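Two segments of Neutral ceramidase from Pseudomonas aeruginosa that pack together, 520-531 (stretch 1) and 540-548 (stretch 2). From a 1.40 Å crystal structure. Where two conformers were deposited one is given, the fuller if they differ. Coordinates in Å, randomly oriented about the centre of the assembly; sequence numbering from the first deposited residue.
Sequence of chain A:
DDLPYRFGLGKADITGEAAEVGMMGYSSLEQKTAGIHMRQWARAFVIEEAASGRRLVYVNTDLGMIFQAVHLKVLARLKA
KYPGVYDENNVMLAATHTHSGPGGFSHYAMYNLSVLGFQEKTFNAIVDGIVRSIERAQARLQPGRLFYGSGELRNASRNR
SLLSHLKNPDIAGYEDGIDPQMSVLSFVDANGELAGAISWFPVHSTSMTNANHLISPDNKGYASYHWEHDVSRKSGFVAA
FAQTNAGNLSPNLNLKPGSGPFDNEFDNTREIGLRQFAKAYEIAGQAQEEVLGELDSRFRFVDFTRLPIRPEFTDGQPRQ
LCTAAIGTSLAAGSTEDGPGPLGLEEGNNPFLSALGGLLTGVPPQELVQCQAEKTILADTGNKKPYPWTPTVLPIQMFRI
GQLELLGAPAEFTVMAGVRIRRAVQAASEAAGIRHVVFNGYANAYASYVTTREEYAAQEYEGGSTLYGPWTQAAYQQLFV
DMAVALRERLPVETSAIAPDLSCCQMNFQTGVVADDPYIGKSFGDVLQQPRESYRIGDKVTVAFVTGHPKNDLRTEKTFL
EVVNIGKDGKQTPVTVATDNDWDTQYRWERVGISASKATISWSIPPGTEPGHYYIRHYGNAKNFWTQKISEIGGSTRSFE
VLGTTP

Stretch 1 520-531: GKSFGDVLQQPR
Stretch 2, residues 540-548: VTVAFVTGH

Five backbone hydrogen bonds hold the two stretches together as antiparallel neighbours. The shortest runs from Leu527 N to Ala543 O (2.7 Å), and the same carbonyl also accepts Gln528 N at 3.2 Å. This shared acceptor marks a beta bulge: Val526 faces Phe544 as a non-hydrogen-bonded pair (CA to CA 4.5 Å), whereas Gln528 faces Ala543 as a hydrogen-bonded pair (CA to CA 4.9 Å), a register shift of one residue. Ala543 N closes the latter pair by donating to Gln528 O (3.2 Å). At the other end, Gly524 N donates to Val545 O (2.8 Å) and Val545 N to Asp525 O (2.9 Å), both nearly straight. Phe544 CA also approaches Asp525 O (3.2 Å) in a CA-H...O contact.

Stretch 2 continues a strand that begins earlier in the chain, with phi/psi of -156/148° at Ala543 and -135/149° at Phe544. Stretch 1 enters through a type II turn from Ser522 to Asp525, closed by Asp525 N to Ser522 O (3.0 Å). Phe523 (-54/138°) and Gly524 (90/-11°) occupy its corners; at the latter angles a CB would jam against the preceding carbonyl. Asp525, chi1 m, braces the turn by accepting Ser522 N at OD2 (2.9 Å) and Ser522 OG at OD1 (2.7 Å), the serine being in rotamer p. The chain then turns a corner at Leu527 (-89/-34°) before extending again at Gln528 (-138/112°).

The amide of Gln528, on a tt side chain with chi3 -35°, adds a weak hydrogen bond from NE2 to Thr541 O (3.1 Å, 127° at the hydrogen).

Val545 (t) points toward stretch 1 and has the largest area covered by the opposing stretch. Its methyls make van der Waals contact with apolar neighbours, CG2 3.7 Å from CD2 of Leu527 (mt) and CG1 4.2 Å from CD1 of Phe523. The Phe523 ring (chi1 m, chi2 -61°) also meets Thr546 O at its edge, 3.3 Å from CE1, where the ring hydrogens are slightly positive. Val526 (t) and Phe544 (chi1 m, chi2 -98°) share one sheet face, with CG2 of the valine 3.6 Å from CE1 of the phenylalanine; Gly524 O sits likewise at the edge of that ring, 3.4 Å from CD1. On the other face, where their bridge places both side chains, CB of Gln528 and CB of Ala543 are 4.0 Å apart. Farther along, Pro530, C-gamma endo, extends the apolar contact: its CD lies 3.7 Å from CG1 of Val542 (m), and its CB 4.1 Å from CG1 of Val540 (t). Together the stretches bury 695 Å², summed over both sides.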

ATOM      1  N   GLY A 520     -30.698 -20.532  19.817  1.00 23.00           N
ATOM      2  CA  GLY A 520     -31.185 -19.983  21.064  1.00 23.22           C
ATOM      3  C   GLY A 520     -30.737 -18.581  21.398  1.00 22.86           C
ATOM      4  O   GLY A 520     -30.979 -18.110  22.499  1.00 23.35           O
ATOM      5  N   LYS A 521     -30.080 -17.904  20.455  1.00 21.59           N
ATOM      6  CA  LYS A 521     -29.585 -16.551  20.725  1.00 21.17           C
ATOM      7  C   LYS A 521     -30.003 -15.584  19.616  1.00 20.68           C
ATOM      8  O   LYS A 521     -30.653 -15.982  18.638  1.00 21.18           O
ATOM      9  CB  LYS A 521     -28.045 -16.573  20.881  1.00 21.41           C
ATOM     10  CG  LYS A 521     -27.545 -17.537  21.936  1.00 21.95           C
ATOM     11  CD  LYS A 521     -26.066 -17.336  22.262  1.00 21.81           C
ATOM     12  CE  LYS A 521     -25.480 -18.556  22.971  1.00 25.03           C
ATOM     13  NZ  LYS A 521     -26.094 -18.775  24.305  1.00 27.82           N
ATOM     14  N   SER A 522     -29.647 -14.306  19.776  1.00 20.11           N
ATOM     15  CA  SER A 522     -29.905 -13.311  18.737  0.50 19.89           C
ATOM     16  C   SER A 522     -28.600 -12.647  18.316  1.00 19.44           C
ATOM     17  O   SER A 522     -27.640 -12.618  19.095  1.00 19.50           O
ATOM     18  CB  SER A 522     -30.911 -12.251  19.207  0.50 20.73           C
ATOM     19  OG  SER A 522     -30.370 -11.403  20.209  0.50 22.41           O
ATOM     20  N   PHE A 523     -28.577 -12.113  17.096  1.00 18.74           N
ATOM     21  CA  PHE A 523     -27.398 -11.371  16.639  1.00 18.56           C
ATOM     22  C   PHE A 523     -27.077 -10.276  17.657  1.00 18.25           C
ATOM     23  O   PHE A 523     -27.972  -9.590  18.124  1.00 19.21           O
ATOM     24  CB  PHE A 523     -27.645 -10.723  15.271  1.00 17.81           C
ATOM     25  CG  PHE A 523     -27.737 -11.687  14.139  1.00 17.92           C
ATOM     26  CD1 PHE A 523     -26.669 -12.509  13.814  1.00 16.49           C
ATOM     27  CD2 PHE A 523     -28.900 -11.769  13.365  1.00 16.91           C
ATOM     28  CE1 PHE A 523     -26.760 -13.420  12.763  1.00 18.19           C
ATOM     29  CE2 PHE A 523     -28.999 -12.679  12.310  1.00 18.03           C
ATOM     30  CZ  PHE A 523     -27.912 -13.484  11.994  1.00 18.44           C
ATOM     31  N   GLY A 524     -25.804 -10.071  17.991  1.00 18.40           N
ATOM     32  CA  GLY A 524     -25.433  -9.044  18.977  1.00 17.90           C
ATOM     33  C   GLY A 524     -25.373  -9.516  20.430  1.00 18.19           C
ATOM     34  O   GLY A 524     -24.848  -8.814  21.306  1.00 18.16           O
ATOM     35  N   ASP A 525     -25.877 -10.723  20.696  1.00 18.84           N
ATOM     36  CA  ASP A 525     -25.797 -11.262  22.045  1.00 19.37           C
ATOM     37  C   ASP A 525     -24.331 -11.436  22.456  1.00 19.10           C
ATOM     38  O   ASP A 525     -23.477 -11.810  21.646  1.00 18.65           O
ATOM     39  CB  ASP A 525     -26.540 -12.602  22.143  1.00 19.44           C
ATOM     40  CG  ASP A 525     -28.061 -12.442  22.281  1.00 22.10           C
ATOM     41  OD1 ASP A 525     -28.577 -11.288  22.282  1.00 24.75           O
ATOM     42  OD2 ASP A 525     -28.735 -13.492  22.395  1.00 23.96           O
ATOM     43  N   VAL A 526     -24.041 -11.153  23.718  1.00 18.86           N
ATOM     44  CA  VAL A 526     -22.692 -11.326  24.259  1.00 18.37           C
ATOM     45  C   VAL A 526     -22.422 -12.798  24.611  1.00 18.98           C
ATOM     46  O   VAL A 526     -23.141 -13.399  25.439  1.00 20.02           O
ATOM     47  CB  VAL A 526     -22.417 -10.403  25.461  1.00 18.66           C
ATOM     48  CG1 VAL A 526     -21.012 -10.629  25.991  1.00 19.48           C
ATOM     49  CG2 VAL A 526     -22.576  -8.958  25.038  1.00 18.81           C
ATOM     50  N   LEU A 527     -21.383 -13.353  23.989  1.00 18.13           N
ATOM     51  CA  LEU A 527     -20.912 -14.706  24.254  1.00 18.20           C
ATOM     52  C   LEU A 527     -19.889 -14.768  25.380  1.00 18.92           C
ATOM     53  O   LEU A 527     -19.821 -15.766  26.110  1.00 19.28           O
ATOM     54  CB  LEU A 527     -20.323 -15.327  22.984  1.00 18.05           C
ATOM     55  CG  LEU A 527     -21.298 -15.478  21.802  1.00 16.38           C
ATOM     56  CD1 LEU A 527     -20.532 -15.813  20.516  1.00 15.65           C
ATOM     57  CD2 LEU A 527     -22.332 -16.591  22.129  1.00 17.89           C
ATOM     58  N   GLN A 528     -19.067 -13.722  25.486  1.00 18.29           N
ATOM     59  CA  GLN A 528     -18.048 -13.631  26.522  1.00 18.23           C
ATOM     60  C   GLN A 528     -18.028 -12.215  27.060  1.00 17.88           C
ATOM     61  O   GLN A 528     -17.667 -11.289  26.324  1.00 16.63           O
ATOM     62  CB  GLN A 528     -16.663 -13.974  25.972  1.00 18.72           C
ATOM     63  CG  GLN A 528     -15.552 -13.864  27.019  1.00 20.03           C
ATOM     64  CD  GLN A 528     -14.280 -14.519  26.559  1.00 24.87           C
ATOM     65  OE1 GLN A 528     -14.311 -15.538  25.872  1.00 28.91           O
ATOM     66  NE2 GLN A 528     -13.150 -13.949  26.938  1.00 26.29           N
ATOM     67  N   GLN A 529     -18.448 -12.060  28.312  1.00 18.20           N
ATOM     68  CA  GLN A 529     -18.423 -10.772  28.993  1.00 18.06           C
ATOM     69  C   GLN A 529     -17.023 -10.488  29.508  1.00 18.33           C
ATOM     70  O   GLN A 529     -16.256 -11.411  29.765  1.00 18.63           O
ATOM     71  CB  GLN A 529     -19.431 -10.748  30.163  1.00 18.56           C
ATOM     72  CG  GLN A 529     -20.895 -10.839  29.720  1.00 19.02           C
ATOM     73  CD  GLN A 529     -21.499  -9.525  29.234  1.00 20.84           C
ATOM     74  OE1 GLN A 529     -20.803  -8.516  29.096  1.00 20.07           O
ATOM     75  NE2 GLN A 529     -22.811  -9.547  28.936  1.00 19.97           N
ATOM     76  N   PRO A 530     -16.695  -9.192  29.683  1.00 19.21           N
ATOM     77  CA  PRO A 530     -15.422  -8.833  30.299  1.00 19.87           C
ATOM     78  C   PRO A 530     -15.427  -9.190  31.784  1.00 21.10           C
ATOM     79  O   PRO A 530     -16.508  -9.291  32.387  1.00 21.05           O
ATOM     80  CB  PRO A 530     -15.393  -7.313  30.154  1.00 19.99           C
ATOM     81  CG  PRO A 530     -16.852  -6.916  30.124  1.00 18.92           C
ATOM     82  CD  PRO A 530     -17.515  -8.005  29.362  1.00 19.20           C
ATOM     83  N   ARG A 531     -14.231  -9.364  32.343  0.50 21.11           N
ATOM     84  CA  ARG A 531     -14.035  -9.528  33.783  0.50 21.47           C
ATOM     85  C   ARG A 531     -14.539  -8.279  34.532  0.50 22.24           C
ATOM     86  O   ARG A 531     -14.854  -7.259  33.906  0.50 21.67           O
ATOM     87  CB  ARG A 531     -12.554  -9.784  34.088  0.50 21.25           C
ATOM     88  CG  ARG A 531     -12.030 -11.171  33.658  0.50 20.78           C
ATOM     89  CD  ARG A 531     -10.719 -11.509  34.386  0.50 23.36           C
ATOM     90  NE  ARG A 531      -9.516 -11.134  33.630  0.50 18.56           N
ATOM     91  CZ  ARG A 531      -8.752 -10.065  33.869  0.50 32.33           C
ATOM     92  NH1 ARG A 531      -7.681  -9.852  33.121  0.50 18.97           N
ATOM     93  NH2 ARG A 531      -9.039  -9.213  34.853  0.50 20.29           N
ATOM     94  N   VAL A 540      -8.296  -6.991  27.491  1.00 17.61           N
ATOM     95  CA  VAL A 540      -9.730  -7.304  27.639  1.00 17.44           C
ATOM     96  C   VAL A 540     -10.175  -8.078  26.386  1.00 16.63           C
ATOM     97  O   VAL A 540      -9.940  -7.612  25.266  1.00 17.15           O
ATOM     98  CB  VAL A 540     -10.581  -6.003  27.756  1.00 17.41           C
ATOM     99  CG1 VAL A 540     -12.089  -6.312  27.922  1.00 16.79           C
ATOM    100  CG2 VAL A 540     -10.086  -5.139  28.906  1.00 18.75           C
ATOM    101  N   THR A 541     -10.786  -9.253  26.570  1.00 16.11           N
ATOM    102  CA  THR A 541     -11.335 -10.008  25.430  0.50 16.19           C
ATOM    103  C   THR A 541     -12.807 -10.313  25.669  1.00 15.59           C
ATOM    104  O   THR A 541     -13.208 -10.845  26.722  1.00 16.62           O
ATOM    105  CB  THR A 541     -10.528 -11.307  25.067  0.50 16.66           C
ATOM    106  OG1 THR A 541     -11.031 -11.901  23.850  0.50 17.38           O
ATOM    107  CG2 THR A 541     -10.613 -12.321  26.157  0.50 17.27           C
ATOM    108  N   VAL A 542     -13.611  -9.926  24.688  1.00 14.47           N
ATOM    109  CA  VAL A 542     -15.044 -10.173  24.711  1.00 14.46           C
ATOM    110  C   VAL A 542     -15.487 -10.766  23.373  1.00 13.72           C
ATOM    111  O   VAL A 542     -14.702 -10.811  22.415  1.00 15.05           O
ATOM    112  CB  VAL A 542     -15.843  -8.875  24.993  1.00 14.27           C
ATOM    113  CG1 VAL A 542     -15.423  -8.243  26.339  1.00 16.58           C
ATOM    114  CG2 VAL A 542     -15.709  -7.871  23.827  1.00 15.50           C
ATOM    115  N   ALA A 543     -16.745 -11.207  23.290  1.00 14.47           N
ATOM    116  CA  ALA A 543     -17.192 -11.847  22.048  1.00 14.45           C
ATOM    117  C   ALA A 543     -18.690 -11.746  21.914  1.00 14.96           C
ATOM    118  O   ALA A 543     -19.397 -11.802  22.933  1.00 15.14           O
ATOM    119  CB  ALA A 543     -16.759 -13.315  21.984  1.00 14.40           C
ATOM    120  N   PHE A 544     -19.152 -11.657  20.664  1.00 14.43           N
ATOM    121  CA  PHE A 544     -20.578 -11.446  20.325  1.00 14.96           C
ATOM    122  C   PHE A 544     -21.017 -12.388  19.211  1.00 15.31           C
ATOM    123  O   PHE A 544     -20.217 -12.743  18.346  1.00 15.92           O
ATOM    124  CB  PHE A 544     -20.780 -10.052  19.739  1.00 14.71           C
ATOM    125  CG  PHE A 544     -20.447  -8.921  20.670  1.00 14.78           C
ATOM    126  CD1 PHE A 544     -21.446  -8.261  21.386  1.00 17.00           C
ATOM    127  CD2 PHE A 544     -19.121  -8.509  20.818  1.00 17.76           C
ATOM    128  CE1 PHE A 544     -21.124  -7.201  22.208  1.00 17.15           C
ATOM    129  CE2 PHE A 544     -18.797  -7.463  21.666  1.00 16.80           C
ATOM    130  CZ  PHE A 544     -19.810  -6.793  22.354  1.00 17.08           C
ATOM    131  N   VAL A 545     -22.300 -12.777  19.217  1.00 14.99           N
ATOM    132  CA  VAL A 545     -22.933 -13.445  18.063  1.00 15.51           C
ATOM    133  C   VAL A 545     -22.962 -12.411  16.942  1.00 15.29           C
ATOM    134  O   VAL A 545     -23.404 -11.284  17.163  1.00 15.51           O
ATOM    135  CB  VAL A 545     -24.387 -13.866  18.420  1.00 15.12           C
ATOM    136  CG1 VAL A 545     -25.093 -14.447  17.226  1.00 17.57           C
ATOM    137  CG2 VAL A 545     -24.391 -14.852  19.582  1.00 16.12           C
ATOM    138  N   THR A 546     -22.494 -12.765  15.747  1.00 14.86           N
ATOM    139  CA  THR A 546     -22.391 -11.774  14.676  0.50 16.03           C
ATOM    140  C   THR A 546     -22.891 -12.288  13.332  1.00 15.63           C
ATOM    141  O   THR A 546     -23.451 -13.393  13.241  1.00 15.63           O
ATOM    142  CB  THR A 546     -20.938 -11.281  14.516  0.50 16.29           C
ATOM    143  OG1 THR A 546     -20.346 -11.119  15.799  0.50 19.39           O
ATOM    144  CG2 THR A 546     -20.925  -9.950  13.807  0.50 15.92           C
ATOM    145  N   GLY A 547     -22.707 -11.469  12.289  1.00 15.62           N
ATOM    146  CA  GLY A 547     -22.899 -11.884  10.900  1.00 15.77           C
ATOM    147  C   GLY A 547     -21.624 -11.593  10.106  1.00 16.12           C
ATOM    148  O   GLY A 547     -20.704 -10.904  10.572  1.00 16.75           O
ATOM    149  N   HIS A 548     -21.576 -12.121   8.895  1.00 16.38           N
ATOM    150  CA  HIS A 548     -20.384 -12.069   8.054  1.00 15.94           C
ATOM    151  C   HIS A 548     -19.950 -10.635   7.666  1.00 15.64           C
ATOM    152  O   HIS A 548     -20.748  -9.886   7.123  1.00 16.18           O
ATOM    153  CB  HIS A 548     -20.666 -12.845   6.781  1.00 15.94           C
ATOM    154  CG  HIS A 548     -19.441 -13.414   6.146  1.00 15.48           C
ATOM    155  ND1 HIS A 548     -18.371 -12.635   5.747  1.00 15.98           N
ATOM    156  CD2 HIS A 548     -19.100 -14.693   5.865  1.00 16.03           C
ATOM    157  CE1 HIS A 548     -17.438 -13.415   5.229  1.00 17.27           C
ATOM    158  NE2 HIS A 548     -17.853 -14.669   5.293  1.00 17.34           N
TER